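Local atomic coordinates of unsaturated glucuronyl hydrolase (Streptococcus agalactiae, PDB entry 2ZZR), a protein that hydrolyses unsaturated disaccharides from chondroitin, hyaluronan and heparin, releasing the terminal 4-deoxy-4,5-didehydro uronic acid. Residues Leu18-Leu23 against Met335-Arg340; Lys4-Glu9 against Ile268-Gly273; Leu98-Arg103 against Phe117-Ser122. One frame throughout, in Å; residues are numbered along the deposited sequence. Where two conformers were deposited one is given.

Contact 1: Leu18-Leu23 against Met335-Arg340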
ATOM      1  N   LEU A  18       7.964 -22.886   4.541  1.00 24.54           N
ATOM      2  CA  LEU A  18       8.286 -23.416   5.870  1.00 25.26           C
ATOM      3  C   LEU A  18       9.746 -23.849   6.058  1.00 26.01           C
ATOM      4  O   LEU A  18      10.272 -23.784   7.168  1.00 26.08           O
ATOM      5  CB  LEU A  18       7.330 -24.558   6.233  1.00 24.94           C
ATOM      6  CG  LEU A  18       5.867 -24.201   6.529  1.00 24.03           C
ATOM      7  CD1 LEU A  18       5.015 -25.451   6.561  1.00 22.86           C
ATOM      8  CD2 LEU A  18       5.722 -23.425   7.837  1.00 22.99           C
ATOM      9  N   ASN A  19      10.396 -24.271   4.973  1.00 26.95           N
ATOM     10  CA  ASN A  19      11.801 -24.693   5.013  1.00 27.89           C
ATOM     11  C   ASN A  19      12.815 -23.547   5.052  1.00 27.78           C
ATOM     12  O   ASN A  19      14.026 -23.788   5.106  1.00 28.36           O
ATOM     13  CB  ASN A  19      12.130 -25.603   3.820  1.00 28.52           C
ATOM     14  CG  ASN A  19      11.526 -26.992   3.947  1.00 30.55           C
ATOM     15  OD1 ASN A  19      10.883 -27.326   4.944  1.00 33.62           O
ATOM     16  ND2 ASN A  19      11.737 -27.815   2.925  1.00 33.08           N
ATOM     17  N   SER A  20      12.330 -22.307   5.022  1.00 27.54           N
ATOM     18  CA  SER A  20      13.205 -21.135   4.980  1.00 27.19           C
ATOM     19  C   SER A  20      13.772 -20.723   6.332  1.00 26.60           C
ATOM     20  O   SER A  20      13.221 -21.058   7.384  1.00 26.68           O
ATOM     21  CB  SER A  20      12.464 -19.948   4.376  1.00 27.44           C
ATOM     22  OG  SER A  20      12.118 -20.205   3.027  1.00 28.69           O
ATOM     23  N   ARG A  21      14.871 -19.975   6.283  1.00 25.88           N
ATOM     24  CA  ARG A  21      15.479 -19.386   7.472  1.00 25.27           C
ATOM     25  C   ARG A  21      14.767 -18.085   7.801  1.00 24.25           C
ATOM     26  O   ARG A  21      14.603 -17.226   6.931  1.00 23.79           O
ATOM     27  CB  ARG A  21      16.962 -19.079   7.234  1.00 25.64           C
ATOM     28  CG  ARG A  21      17.862 -20.285   7.018  1.00 27.92           C
ATOM     29  CD  ARG A  21      19.103 -19.881   6.227  1.00 30.87           C
ATOM     30  NE  ARG A  21      18.738 -19.527   4.854  1.00 32.91           N
ATOM     31  CZ  ARG A  21      19.277 -18.533   4.152  1.00 33.96           C
ATOM     32  NH1 ARG A  21      18.855 -18.310   2.916  1.00 33.90           N
ATOM     33  NH2 ARG A  21      20.222 -17.759   4.676  1.00 34.69           N
ATOM     34  N   LEU A  22      14.357 -17.930   9.057  1.00 23.06           N
ATOM     35  CA  LEU A  22      13.806 -16.656   9.516  1.00 22.01           C
ATOM     36  C   LEU A  22      14.876 -15.568   9.484  1.00 21.81           C
ATOM     37  O   LEU A  22      16.049 -15.828   9.763  1.00 21.61           O
ATOM     38  CB  LEU A  22      13.221 -16.785  10.930  1.00 21.70           C
ATOM     39  CG  LEU A  22      12.046 -17.751  11.126  1.00 20.79           C
ATOM     40  CD1 LEU A  22      11.720 -17.887  12.609  1.00 19.43           C
ATOM     41  CD2 LEU A  22      10.813 -17.313  10.342  1.00 20.20           C
ATOM     42  N   LEU A  23      14.465 -14.352   9.134  1.00 21.33           N
ATOM     43  CA  LEU A  23      15.356 -13.200   9.112  1.00 20.96           C
ATOM     44  C   LEU A  23      15.836 -12.838  10.509  1.00 21.14           C
ATOM     45  O   LEU A  23      15.040 -12.752  11.446  1.00 21.09           O
ATOM     46  CB  LEU A  23      14.667 -11.994   8.470  1.00 20.91           C
ATOM     47  CG  LEU A  23      14.588 -11.977   6.941  1.00 20.76           C
ATOM     48  CD1 LEU A  23      13.577 -10.930   6.501  1.00 19.95           C
ATOM     49  CD2 LEU A  23      15.969 -11.714   6.311  1.00 20.39           C
ATOM     50  N   MET A 335       6.224 -14.573   4.731  1.00 14.24           N
ATOM     51  CA  MET A 335       6.640 -13.166   4.737  1.00 14.43           C
ATOM     52  C   MET A 335       8.149 -12.998   4.957  1.00 14.56           C
ATOM     53  O   MET A 335       8.759 -12.103   4.381  1.00 14.47           O
ATOM     54  CB  MET A 335       5.811 -12.323   5.714  1.00 14.48           C
ATOM     55  CG  MET A 335       6.033 -12.619   7.175  1.00 14.69           C
ATOM     56  SD  MET A 335       5.176 -11.416   8.195  1.00 14.46           S
ATOM     57  CE  MET A 335       5.774 -11.961   9.805  1.00 14.25           C
ATOM     58  N   HIS A 336       8.744 -13.870   5.769  1.00 15.10           N
ATOM     59  CA  HIS A 336      10.199 -13.894   5.948  1.00 15.74           C
ATOM     60  C   HIS A 336      10.944 -14.218   4.648  1.00 16.19           C
ATOM     61  O   HIS A 336      11.939 -13.554   4.335  1.00 16.44           O
ATOM     62  CB  HIS A 336      10.598 -14.886   7.041  1.00 15.76           C
ATOM     63  CG  HIS A 336      10.588 -14.301   8.419  1.00 15.78           C
ATOM     64  ND1 HIS A 336       9.433 -14.130   9.151  1.00 17.30           N
ATOM     65  CD2 HIS A 336      11.598 -13.856   9.202  1.00 15.87           C
ATOM     66  CE1 HIS A 336       9.733 -13.612  10.329  1.00 14.78           C
ATOM     67  NE2 HIS A 336      11.040 -13.439  10.386  1.00 17.83           N
ATOM     68  N   THR A 337      10.465 -15.226   3.913  1.00 16.63           N
ATOM     69  CA  THR A 337      11.088 -15.631   2.652  0.50 17.07           C
ATOM     70  C   THR A 337      11.009 -14.510   1.616  1.00 17.28           C
ATOM     71  O   THR A 337      11.995 -14.214   0.933  1.00 17.24           O
ATOM     72  CB  THR A 337      10.434 -16.904   2.071  0.50 17.21           C
ATOM     73  OG1 THR A 337      10.259 -17.876   3.108  0.50 18.48           O
ATOM     74  CG2 THR A 337      11.303 -17.500   0.971  0.50 17.04           C
ATOM     75  N   MET A 338       9.831 -13.896   1.513  1.00 16.89           N
ATOM     76  CA  MET A 338       9.578 -12.812   0.568  1.00 17.08           C
ATOM     77  C   MET A 338      10.448 -11.599   0.888  1.00 16.88           C
ATOM     78  O   MET A 338      11.102 -11.044   0.003  1.00 16.77           O
ATOM     79  CB  MET A 338       8.092 -12.445   0.580  1.00 16.48           C
ATOM     80  CG  MET A 338       7.170 -13.583   0.111  1.00 17.11           C
ATOM     81  SD  MET A 338       5.465 -13.394   0.694  1.00 18.71           S
ATOM     82  CE  MET A 338       4.885 -12.178  -0.478  1.00 17.18           C
ATOM     83  N   LEU A 339      10.472 -11.202   2.160  1.00 16.56           N
ATOM     84  CA  LEU A 339      11.290 -10.071   2.573  1.00 16.49           C
ATOM     85  C   LEU A 339      12.784 -10.368   2.403  1.00 17.17           C
ATOM     86  O   LEU A 339      13.546  -9.490   1.988  1.00 17.16           O
ATOM     87  CB  LEU A 339      10.964  -9.645   4.010  1.00 16.24           C
ATOM     88  CG  LEU A 339      11.598  -8.347   4.537  1.00 15.70           C
ATOM     89  CD1 LEU A 339      11.380  -7.134   3.608  1.00 15.12           C
ATOM     90  CD2 LEU A 339      11.085  -8.045   5.936  1.00 16.30           C
ATOM     91  N   ARG A 340      13.193 -11.597   2.721  1.00 17.77           N
ATOM     92  CA  ARG A 340      14.589 -12.007   2.514  1.00 18.71           C
ATOM     93  C   ARG A 340      14.999 -11.808   1.055  1.00 18.82           C
ATOM     94  O   ARG A 340      16.051 -11.230   0.780  1.00 18.95           O
ATOM     95  CB  ARG A 340      14.827 -13.463   2.923  1.00 18.56           C
ATOM     96  CG  ARG A 340      16.274 -13.911   2.680  1.00 19.19           C
ATOM     97  CD  ARG A 340      16.536 -15.350   3.093  1.00 19.30           C
ATOM     98  NE  ARG A 340      16.463 -15.550   4.541  1.00 20.01           N
ATOM     99  CZ  ARG A 340      17.381 -15.141   5.416  1.00 21.05           C
ATOM    100  NH1 ARG A 340      18.463 -14.488   5.010  1.00 20.76           N
ATOM    101  NH2 ARG A 340      17.215 -15.382   6.710  1.00 21.76           N
TER
HETATM  102  O   HOH W   1      13.788 -16.399   4.587  1.00 30.79           O
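Arg21 and Leu23, in the loop between helices 15-18 and 25-46, hold the Arg340 guanidinium between them on helix 328-346, at the periphery of the alpha/alpha barrel. Leu23 CD2 sits over the centre of one face, 3.8 Å from Arg340 CZ; the Arg21 guanidinium stacks flat on the opposite face, centres 4.1 Å apart and planes at 24°. The Arg340 chain is extended to CD and then bends at chi3 (-68°), which places NE beside a water that bridges to Arg21 O. NH2 donates to Arg21 O at 3.2 Å, from above the carbonyl plane, and NE adds a weak bond to the same oxygen. Beside this cluster, Leu22 CD2 rests over the centre of the His336 ring, 3.6 Å from its centroid, a CH-pi contact. Leu23 CD1 meanwhile reaches Leu339 CG at 3.8 Å. Further out, salt bridges from Arg340 NH1 to Glu27 and Glu344 probably offset the repulsion between the two stacked cations. His336 ND1 bonds back to Lys332 O in the preceding helical turn, which fixes the ring, and Phe389 of helix 376-390 also meets it. The bridging water donates to Arg21 O at 2.6 Å and accepts from Arg340 NE at 2.8 Å.

Contact 2: Lys4-Glu9 against Ile268-Gly273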
ATOM      1  N   LYS A   4     -19.703 -12.109   0.275  1.00 19.40           N
ATOM      2  CA  LYS A   4     -19.930 -13.277  -0.572  1.00 19.42           C
ATOM      3  C   LYS A   4     -18.820 -14.310  -0.386  1.00 18.95           C
ATOM      4  O   LYS A   4     -17.679 -13.947  -0.087  1.00 18.86           O
ATOM      5  CB  LYS A   4     -19.979 -12.854  -2.042  1.00 19.83           C
ATOM      6  CG  LYS A   4     -18.616 -12.379  -2.545  1.00 20.47           C
ATOM      7  CD  LYS A   4     -18.654 -11.904  -3.966  1.00 22.35           C
ATOM      8  CE  LYS A   4     -17.276 -11.410  -4.358  1.00 21.73           C
ATOM      9  NZ  LYS A   4     -17.274 -10.950  -5.767  1.00 23.21           N
ATOM     10  N   PRO A   5     -19.143 -15.603  -0.559  1.00 18.76           N
ATOM     11  CA  PRO A   5     -18.097 -16.619  -0.512  1.00 18.50           C
ATOM     12  C   PRO A   5     -17.008 -16.390  -1.566  1.00 18.71           C
ATOM     13  O   PRO A   5     -17.304 -15.950  -2.685  1.00 18.82           O
ATOM     14  CB  PRO A   5     -18.855 -17.920  -0.805  1.00 18.76           C
ATOM     15  CG  PRO A   5     -20.270 -17.631  -0.422  1.00 18.76           C
ATOM     16  CD  PRO A   5     -20.482 -16.192  -0.761  1.00 18.78           C
ATOM     17  N   VAL A   6     -15.764 -16.667  -1.187  1.00 18.25           N
ATOM     18  CA  VAL A   6     -14.635 -16.679  -2.119  1.00 18.70           C
ATOM     19  C   VAL A   6     -13.915 -18.014  -2.003  1.00 18.80           C
ATOM     20  O   VAL A   6     -13.908 -18.635  -0.934  1.00 18.36           O
ATOM     21  CB  VAL A   6     -13.626 -15.503  -1.884  1.00 18.47           C
ATOM     22  CG1 VAL A   6     -14.305 -14.163  -2.077  1.00 18.57           C
ATOM     23  CG2 VAL A   6     -12.957 -15.600  -0.502  1.00 18.96           C
ATOM     24  N   LYS A   7     -13.314 -18.466  -3.100  1.00 19.05           N
ATOM     25  CA  LYS A   7     -12.539 -19.689  -3.061  1.00 19.83           C
ATOM     26  C   LYS A   7     -11.267 -19.432  -2.275  1.00 19.80           C
ATOM     27  O   LYS A   7     -10.534 -18.477  -2.549  1.00 20.18           O
ATOM     28  CB  LYS A   7     -12.213 -20.206  -4.468  1.00 19.90           C
ATOM     29  CG  LYS A   7     -11.369 -21.490  -4.472  1.00 20.20           C
ATOM     30  CD  LYS A   7     -11.391 -22.210  -5.825  1.00 21.46           C
ATOM     31  CE  LYS A   7     -10.915 -21.296  -6.946  1.00 23.86           C
ATOM     32  NZ  LYS A   7     -11.030 -21.929  -8.284  1.00 26.45           N
ATOM     33  N   VAL A   8     -11.033 -20.273  -1.276  1.00 19.38           N
ATOM     34  CA  VAL A   8      -9.798 -20.219  -0.513  1.00 19.13           C
ATOM     35  C   VAL A   8      -8.913 -21.373  -0.962  1.00 19.47           C
ATOM     36  O   VAL A   8      -9.115 -22.524  -0.564  1.00 19.41           O
ATOM     37  CB  VAL A   8     -10.064 -20.263   1.016  1.00 19.06           C
ATOM     38  CG1 VAL A   8      -8.759 -20.179   1.802  1.00 19.13           C
ATOM     39  CG2 VAL A   8     -10.994 -19.130   1.425  1.00 18.39           C
ATOM     40  N   GLU A   9      -7.942 -21.058  -1.817  1.00 19.69           N
ATOM     41  CA  GLU A   9      -6.956 -22.033  -2.266  1.00 19.96           C
ATOM     42  C   GLU A   9      -6.098 -22.472  -1.096  1.00 20.14           C
ATOM     43  O   GLU A   9      -5.719 -21.654  -0.260  1.00 19.96           O
ATOM     44  CB  GLU A   9      -6.048 -21.428  -3.344  1.00 19.88           C
ATOM     45  CG  GLU A   9      -6.787 -21.002  -4.610  1.00 19.96           C
ATOM     46  CD  GLU A   9      -5.888 -20.398  -5.686  1.00 20.33           C
ATOM     47  OE1 GLU A   9      -4.678 -20.189  -5.447  1.00 19.49           O
ATOM     48  OE2 GLU A   9      -6.414 -20.141  -6.793  1.00 21.81           O
ATOM     49  N   ILE A 268     -10.857 -11.799   7.868  1.00 11.88           N
ATOM     50  CA  ILE A 268      -9.765 -12.758   7.992  1.00 12.25           C
ATOM     51  C   ILE A 268      -9.887 -13.826   6.894  1.00 12.44           C
ATOM     52  O   ILE A 268      -8.899 -14.184   6.257  1.00 12.45           O
ATOM     53  CB  ILE A 268      -9.710 -13.376   9.414  1.00 11.94           C
ATOM     54  CG1 ILE A 268      -9.099 -12.359  10.396  1.00 12.51           C
ATOM     55  CG2 ILE A 268      -8.908 -14.689   9.423  1.00 13.01           C
ATOM     56  CD1 ILE A 268      -9.172 -12.767  11.864  1.00 12.11           C
ATOM     57  N   ILE A 269     -11.104 -14.313   6.660  1.00 12.72           N
ATOM     58  CA  ILE A 269     -11.317 -15.304   5.598  1.00 12.85           C
ATOM     59  C   ILE A 269     -11.005 -14.705   4.217  1.00 12.73           C
ATOM     60  O   ILE A 269     -10.348 -15.350   3.388  1.00 12.63           O
ATOM     61  CB  ILE A 269     -12.742 -15.923   5.664  1.00 12.91           C
ATOM     62  CG1 ILE A 269     -12.936 -16.708   6.976  1.00 13.55           C
ATOM     63  CG2 ILE A 269     -13.010 -16.825   4.455  1.00 13.93           C
ATOM     64  CD1 ILE A 269     -11.841 -17.708   7.314  1.00 15.22           C
ATOM     65  N   LEU A 270     -11.438 -13.468   3.995  1.00 12.90           N
ATOM     66  CA  LEU A 270     -11.143 -12.769   2.744  1.00 13.23           C
ATOM     67  C   LEU A 270      -9.634 -12.598   2.557  1.00 13.35           C
ATOM     68  O   LEU A 270      -9.110 -12.791   1.454  1.00 12.50           O
ATOM     69  CB  LEU A 270     -11.860 -11.422   2.699  1.00 13.90           C
ATOM     70  CG  LEU A 270     -12.041 -10.819   1.302  1.00 15.31           C
ATOM     71  CD1 LEU A 270     -12.957 -11.699   0.431  1.00 16.14           C
ATOM     72  CD2 LEU A 270     -12.585  -9.421   1.407  1.00 15.80           C
ATOM     73  N   PHE A 271      -8.940 -12.252   3.644  1.00 12.62           N
ATOM     74  CA  PHE A 271      -7.476 -12.207   3.643  1.00 12.80           C
ATOM     75  C   PHE A 271      -6.859 -13.536   3.243  1.00 13.01           C
ATOM     76  O   PHE A 271      -5.939 -13.574   2.429  1.00 13.04           O
ATOM     77  CB  PHE A 271      -6.924 -11.798   5.018  1.00 12.81           C
ATOM     78  CG  PHE A 271      -5.432 -12.025   5.167  1.00 12.10           C
ATOM     79  CD1 PHE A 271      -4.526 -11.015   4.849  1.00 13.40           C
ATOM     80  CD2 PHE A 271      -4.936 -13.252   5.632  1.00 12.45           C
ATOM     81  CE1 PHE A 271      -3.140 -11.218   4.992  1.00 12.70           C
ATOM     82  CE2 PHE A 271      -3.557 -13.469   5.773  1.00 11.82           C
ATOM     83  CZ  PHE A 271      -2.658 -12.447   5.451  1.00 12.63           C
ATOM     84  N   LYS A 272      -7.342 -14.625   3.837  1.00 13.00           N
ATOM     85  CA  LYS A 272      -6.782 -15.941   3.563  1.00 13.32           C
ATOM     86  C   LYS A 272      -6.931 -16.260   2.070  1.00 13.55           C
ATOM     87  O   LYS A 272      -5.991 -16.738   1.435  1.00 13.42           O
ATOM     88  CB  LYS A 272      -7.446 -17.003   4.452  1.00 13.07           C
ATOM     89  CG  LYS A 272      -6.921 -16.985   5.912  1.00 13.24           C
ATOM     90  CD  LYS A 272      -7.933 -17.554   6.937  1.00 14.04           C
ATOM     91  CE  LYS A 272      -8.217 -19.047   6.758  1.00 15.83           C
ATOM     92  NZ  LYS A 272      -7.070 -19.947   7.053  1.00 14.53           N
ATOM     93  N   GLY A 273      -8.094 -15.948   1.512  1.00 13.75           N
ATOM     94  CA  GLY A 273      -8.347 -16.177   0.084  1.00 13.80           C
ATOM     95  C   GLY A 273      -7.374 -15.419  -0.803  1.00 14.02           C
ATOM     96  O   GLY A 273      -6.696 -16.015  -1.653  1.00 14.40           O
TER
HETATM   97  O   HOH W   2      -7.575 -18.332  -2.651  1.00 16.41           O
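Val6 and Val8 belong to the irregular N-terminal arm that passes across helix 265-280 of the alpha/alpha barrel, and they meet that helix through branched apolar groups, without a direct hydrogen bond between 4-9 and 268-273. Val6 points at the helix and straddles the tip of Leu270. Its CG1 comes to 3.8 Å from Leu270 CD1 and its CG2 to 4.0 Å from the same methyl, the two side chains crossing at about a right angle. Leu270 CG is anti to the backbone N (chi1 -160°), and the delta methyl beyond it, CD1, is the one that touches the valine. Leu270 also packs on Ile255 of helix 245-262 and on Val210, so this leucine sits between the arm, helix 245-262 and the loop at Val210.

One turn further on, the contact is mainly between valine and backbone. Gly273 has no side chain, and the arm comes close: the CA atoms of Val8 and Gly273 are 4.3 Å apart, with Val8 CG2 at 4.2 Å from Gly273 CA. The same methyl makes a similarly loose contact with Ile269 CG2 at 4.3 Å, while Val8 CG1 lies by the C and CB atoms of Lys272.

Polar bridging is left to one water, which donates to Lys7 O and to Gly273 O, the latter at 2.7 Å, and accepts from Glu9 N at 2.9 Å. Around it the arm is held by direct bonds: Lys7 O also receives Ser214 OG, Glu9 O receives Asn276 ND2, Glu9 pairs with Arg281, and Lys4 with Asp212. Lys272 turns its amino group to Asp325. The whole is peripheral packing, an extended terminal arm laid over the outside of an alpha/alpha barrel and meeting 268-273 through valine methyls and a shared water.

Contact 3: Leu98-Arg103 against Phe117-Ser122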
ATOM      1  N   LEU A  98       4.381  20.557   6.366  1.00 18.82           N
ATOM      2  CA  LEU A  98       3.882  21.917   6.163  1.00 19.03           C
ATOM      3  C   LEU A  98       3.439  22.140   4.714  1.00 18.78           C
ATOM      4  O   LEU A  98       2.436  22.817   4.464  1.00 18.81           O
ATOM      5  CB  LEU A  98       4.918  22.957   6.605  1.00 19.83           C
ATOM      6  CG  LEU A  98       5.192  23.009   8.121  1.00 20.64           C
ATOM      7  CD1 LEU A  98       6.265  24.052   8.454  1.00 21.82           C
ATOM      8  CD2 LEU A  98       3.921  23.283   8.906  1.00 21.47           C
ATOM      9  N   SER A  99       4.177  21.541   3.780  1.00 18.42           N
ATOM     10  CA  SER A  99       3.816  21.532   2.362  1.00 18.55           C
ATOM     11  C   SER A  99       2.481  20.822   2.131  1.00 18.18           C
ATOM     12  O   SER A  99       1.647  21.297   1.360  1.00 17.92           O
ATOM     13  CB  SER A  99       4.920  20.873   1.530  1.00 18.71           C
ATOM     14  OG  SER A  99       4.537  20.737   0.169  1.00 19.56           O
ATOM     15  N   PHE A 100       2.281  19.681   2.789  1.00 17.92           N
ATOM     16  CA  PHE A 100       0.995  18.978   2.712  1.00 17.83           C
ATOM     17  C   PHE A 100      -0.154  19.802   3.293  1.00 17.86           C
ATOM     18  O   PHE A 100      -1.259  19.799   2.758  1.00 18.17           O
ATOM     19  CB  PHE A 100       1.081  17.589   3.362  1.00 17.48           C
ATOM     20  CG  PHE A 100       1.803  16.578   2.519  1.00 17.18           C
ATOM     21  CD1 PHE A 100       3.089  16.164   2.847  1.00 15.96           C
ATOM     22  CD2 PHE A 100       1.202  16.047   1.380  1.00 16.56           C
ATOM     23  CE1 PHE A 100       3.769  15.236   2.065  1.00 15.79           C
ATOM     24  CE2 PHE A 100       1.870  15.122   0.587  1.00 15.84           C
ATOM     25  CZ  PHE A 100       3.157  14.714   0.926  1.00 16.26           C
ATOM     26  N   LEU A 101       0.112  20.513   4.384  1.00 18.66           N
ATOM     27  CA  LEU A 101      -0.871  21.428   4.949  1.00 19.07           C
ATOM     28  C   LEU A 101      -1.222  22.530   3.948  1.00 19.24           C
ATOM     29  O   LEU A 101      -2.395  22.866   3.772  1.00 19.18           O
ATOM     30  CB  LEU A 101      -0.365  22.026   6.270  1.00 19.23           C
ATOM     31  CG  LEU A 101      -1.321  22.921   7.076  1.00 19.16           C
ATOM     32  CD1 LEU A 101      -2.749  22.373   7.174  1.00 20.03           C
ATOM     33  CD2 LEU A 101      -0.751  23.165   8.467  1.00 19.77           C
ATOM     34  N   ASN A 102      -0.206  23.082   3.288  1.00 19.90           N
ATOM     35  CA  ASN A 102      -0.440  24.068   2.228  1.00 20.36           C
ATOM     36  C   ASN A 102      -1.293  23.495   1.092  1.00 20.21           C
ATOM     37  O   ASN A 102      -2.211  24.155   0.588  1.00 19.99           O
ATOM     38  CB  ASN A 102       0.881  24.588   1.665  1.00 20.85           C
ATOM     39  CG  ASN A 102       0.675  25.575   0.522  1.00 22.89           C
ATOM     40  OD1 ASN A 102       0.749  25.210  -0.653  1.00 25.53           O
ATOM     41  ND2 ASN A 102       0.386  26.822   0.866  1.00 24.62           N
ATOM     42  N   ARG A 103      -0.979  22.261   0.703  1.00 20.01           N
ATOM     43  CA  ARG A 103      -1.667  21.586  -0.396  1.00 19.90           C
ATOM     44  C   ARG A 103      -3.168  21.403  -0.138  1.00 20.04           C
ATOM     45  O   ARG A 103      -3.988  21.618  -1.040  1.00 20.19           O
ATOM     46  CB  ARG A 103      -0.990  20.245  -0.704  1.00 19.53           C
ATOM     47  CG  ARG A 103      -1.526  19.569  -1.958  1.00 18.90           C
ATOM     48  CD  ARG A 103      -0.734  18.333  -2.312  1.00 17.87           C
ATOM     49  NE  ARG A 103      -1.334  17.633  -3.448  1.00 16.41           N
ATOM     50  CZ  ARG A 103      -0.867  16.507  -3.976  1.00 16.52           C
ATOM     51  NH1 ARG A 103       0.234  15.930  -3.493  1.00 15.50           N
ATOM     52  NH2 ARG A 103      -1.502  15.953  -5.002  1.00 16.49           N
ATOM     53  N   PHE A 117      -2.970   7.827   0.886  1.00 12.46           N
ATOM     54  CA  PHE A 117      -1.586   7.638   0.438  1.00 12.88           C
ATOM     55  C   PHE A 117      -0.756   8.903   0.660  1.00 12.81           C
ATOM     56  O   PHE A 117       0.419   8.827   1.029  1.00 13.37           O
ATOM     57  CB  PHE A 117      -1.519   7.278  -1.050  1.00 12.86           C
ATOM     58  CG  PHE A 117      -1.876   5.844  -1.367  1.00 13.46           C
ATOM     59  CD1 PHE A 117      -2.586   5.543  -2.524  1.00 13.78           C
ATOM     60  CD2 PHE A 117      -1.475   4.798  -0.540  1.00 13.19           C
ATOM     61  CE1 PHE A 117      -2.909   4.222  -2.843  1.00 12.64           C
ATOM     62  CE2 PHE A 117      -1.792   3.472  -0.854  1.00 14.12           C
ATOM     63  CZ  PHE A 117      -2.505   3.188  -2.008  1.00 13.27           C
ATOM     64  N   LEU A 118      -1.370  10.057   0.418  1.00 12.93           N
ATOM     65  CA  LEU A 118      -0.676  11.333   0.534  1.00 13.42           C
ATOM     66  C   LEU A 118      -0.463  11.767   1.978  1.00 13.95           C
ATOM     67  O   LEU A 118       0.648  12.153   2.353  1.00 14.42           O
ATOM     68  CB  LEU A 118      -1.426  12.423  -0.241  1.00 13.59           C
ATOM     69  CG  LEU A 118      -1.225  12.385  -1.760  1.00 13.62           C
ATOM     70  CD1 LEU A 118      -2.203  13.313  -2.453  1.00 13.91           C
ATOM     71  CD2 LEU A 118       0.219  12.722  -2.153  1.00 14.63           C
ATOM     72  N   TYR A 119      -1.522  11.692   2.781  1.00 14.13           N
ATOM     73  CA  TYR A 119      -1.521  12.305   4.114  1.00 14.26           C
ATOM     74  C   TYR A 119      -1.192  11.368   5.264  1.00 14.13           C
ATOM     75  O   TYR A 119      -0.706  11.814   6.300  1.00 13.93           O
ATOM     76  CB  TYR A 119      -2.819  13.081   4.356  1.00 14.73           C
ATOM     77  CG  TYR A 119      -2.802  14.378   3.574  1.00 15.06           C
ATOM     78  CD1 TYR A 119      -2.406  15.572   4.178  1.00 16.27           C
ATOM     79  CD2 TYR A 119      -3.114  14.398   2.212  1.00 14.95           C
ATOM     80  CE1 TYR A 119      -2.352  16.755   3.453  1.00 16.98           C
ATOM     81  CE2 TYR A 119      -3.057  15.579   1.478  1.00 15.66           C
ATOM     82  CZ  TYR A 119      -2.676  16.752   2.102  1.00 16.37           C
ATOM     83  OH  TYR A 119      -2.605  17.925   1.382  1.00 16.18           O
ATOM     84  N   THR A 120      -1.451  10.075   5.088  1.00 13.91           N
ATOM     85  CA  THR A 120      -1.182   9.108   6.164  1.00 13.50           C
ATOM     86  C   THR A 120       0.318   8.922   6.497  1.00 13.80           C
ATOM     87  O   THR A 120       0.698   9.056   7.670  1.00 13.96           O
ATOM     88  CB  THR A 120      -1.880   7.750   5.912  1.00 13.49           C
ATOM     89  OG1 THR A 120      -3.298   7.959   5.824  1.00 13.26           O
ATOM     90  CG2 THR A 120      -1.564   6.768   7.053  1.00 13.05           C
ATOM     91  N   PRO A 121       1.168   8.613   5.491  1.00 14.28           N
ATOM     92  CA  PRO A 121       2.594   8.405   5.771  1.00 14.18           C
ATOM     93  C   PRO A 121       3.372   9.700   6.010  1.00 14.63           C
ATOM     94  O   PRO A 121       4.540   9.644   6.385  1.00 14.36           O
ATOM     95  CB  PRO A 121       3.114   7.711   4.506  1.00 14.33           C
ATOM     96  CG  PRO A 121       1.886   7.355   3.698  1.00 14.83           C
ATOM     97  CD  PRO A 121       0.875   8.377   4.065  1.00 13.98           C
ATOM     98  N   SER A 122       2.725  10.843   5.795  1.00 14.63           N
ATOM     99  CA  SER A 122       3.374  12.140   5.967  1.00 14.96           C
ATOM    100  C   SER A 122       2.889  12.834   7.240  1.00 15.60           C
ATOM    101  O   SER A 122       3.653  13.012   8.201  1.00 16.74           O
ATOM    102  CB  SER A 122       3.116  13.016   4.738  1.00 14.39           C
ATOM    103  OG  SER A 122       1.725  13.250   4.579  1.00 14.28           O
TER
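Phe100 projects from helix 87-105 against helix 115-130, touching Leu118, Tyr119 and Ser122. The segments run roughly antiparallel, at 149°, with axes 10.8 Å apart, a separation spanned by aromatic side chains. The edge of Phe100 is directed at the face of Tyr119 in an edge-to-face (T-shaped) pair, with planes at 70°, and Phe100 CB lies only 3.5 Å from Tyr119 CE1. Tyr119 then reaches past the ring to the opposing backbone: its OH donates to Phe100 O at 2.7 Å, tilted from the carbonyl plane, while that oxygen lies in the plane of the tyrosine ring. This bond fixes the tyrosine tip against the first helix.

Leu118 O and Ser122 OG both lie over one face of Phe100, toward its rim. They are joined to each other: helix 115-130 widens and kinks here, and Ser122 OG, between the backbone N and the carbonyl carbon (chi1 61°), donates to Leu118 O at 2.7 Å on a lone pair. Ser122 CB is 3.5 Å from Phe100 CE1. At the other end of the interface, Leu118 CD1 lies over a face of the Arg103 guanidinium and CD2 is 3.5 Å from Arg103 NH1. That guanidinium is fixed by Ala109 O, Ile108 O, Glu67 O and Asn65.

All five touching residues are buried, whereas Leu98 and Asn102 occupy the exposed side of helix 87-105 and take no part. The Leu118 side chain is about 5 Å from that of Asp114, the nucleophile assigned in the nearly identical enzyme, which puts this end of the contact next to the active site. Helix 70-84 covers Phe100 and Ser122 through Thr74, and helix 133-147 meets Tyr119 through Ala142.

From the N terminus, the arm 4-9 comes first and meets 268-273 in contact 2, closing a loop of more than 250 residues. The next segment, 18-23, reaches still further, to 335-340 in contact 1. The two closures therefore cross along the chain, and they fasten neighbouring parts of the N-terminal region to helices 265-280 and 328-346; their nearest atoms are about 8 Å apart. Contact 3 is short-range: it pairs helices 87-105 and 115-130 within the span enclosed by both long loops. It lies on the other side of the chain's centre, about 34 Å from each of the others, centre to centre.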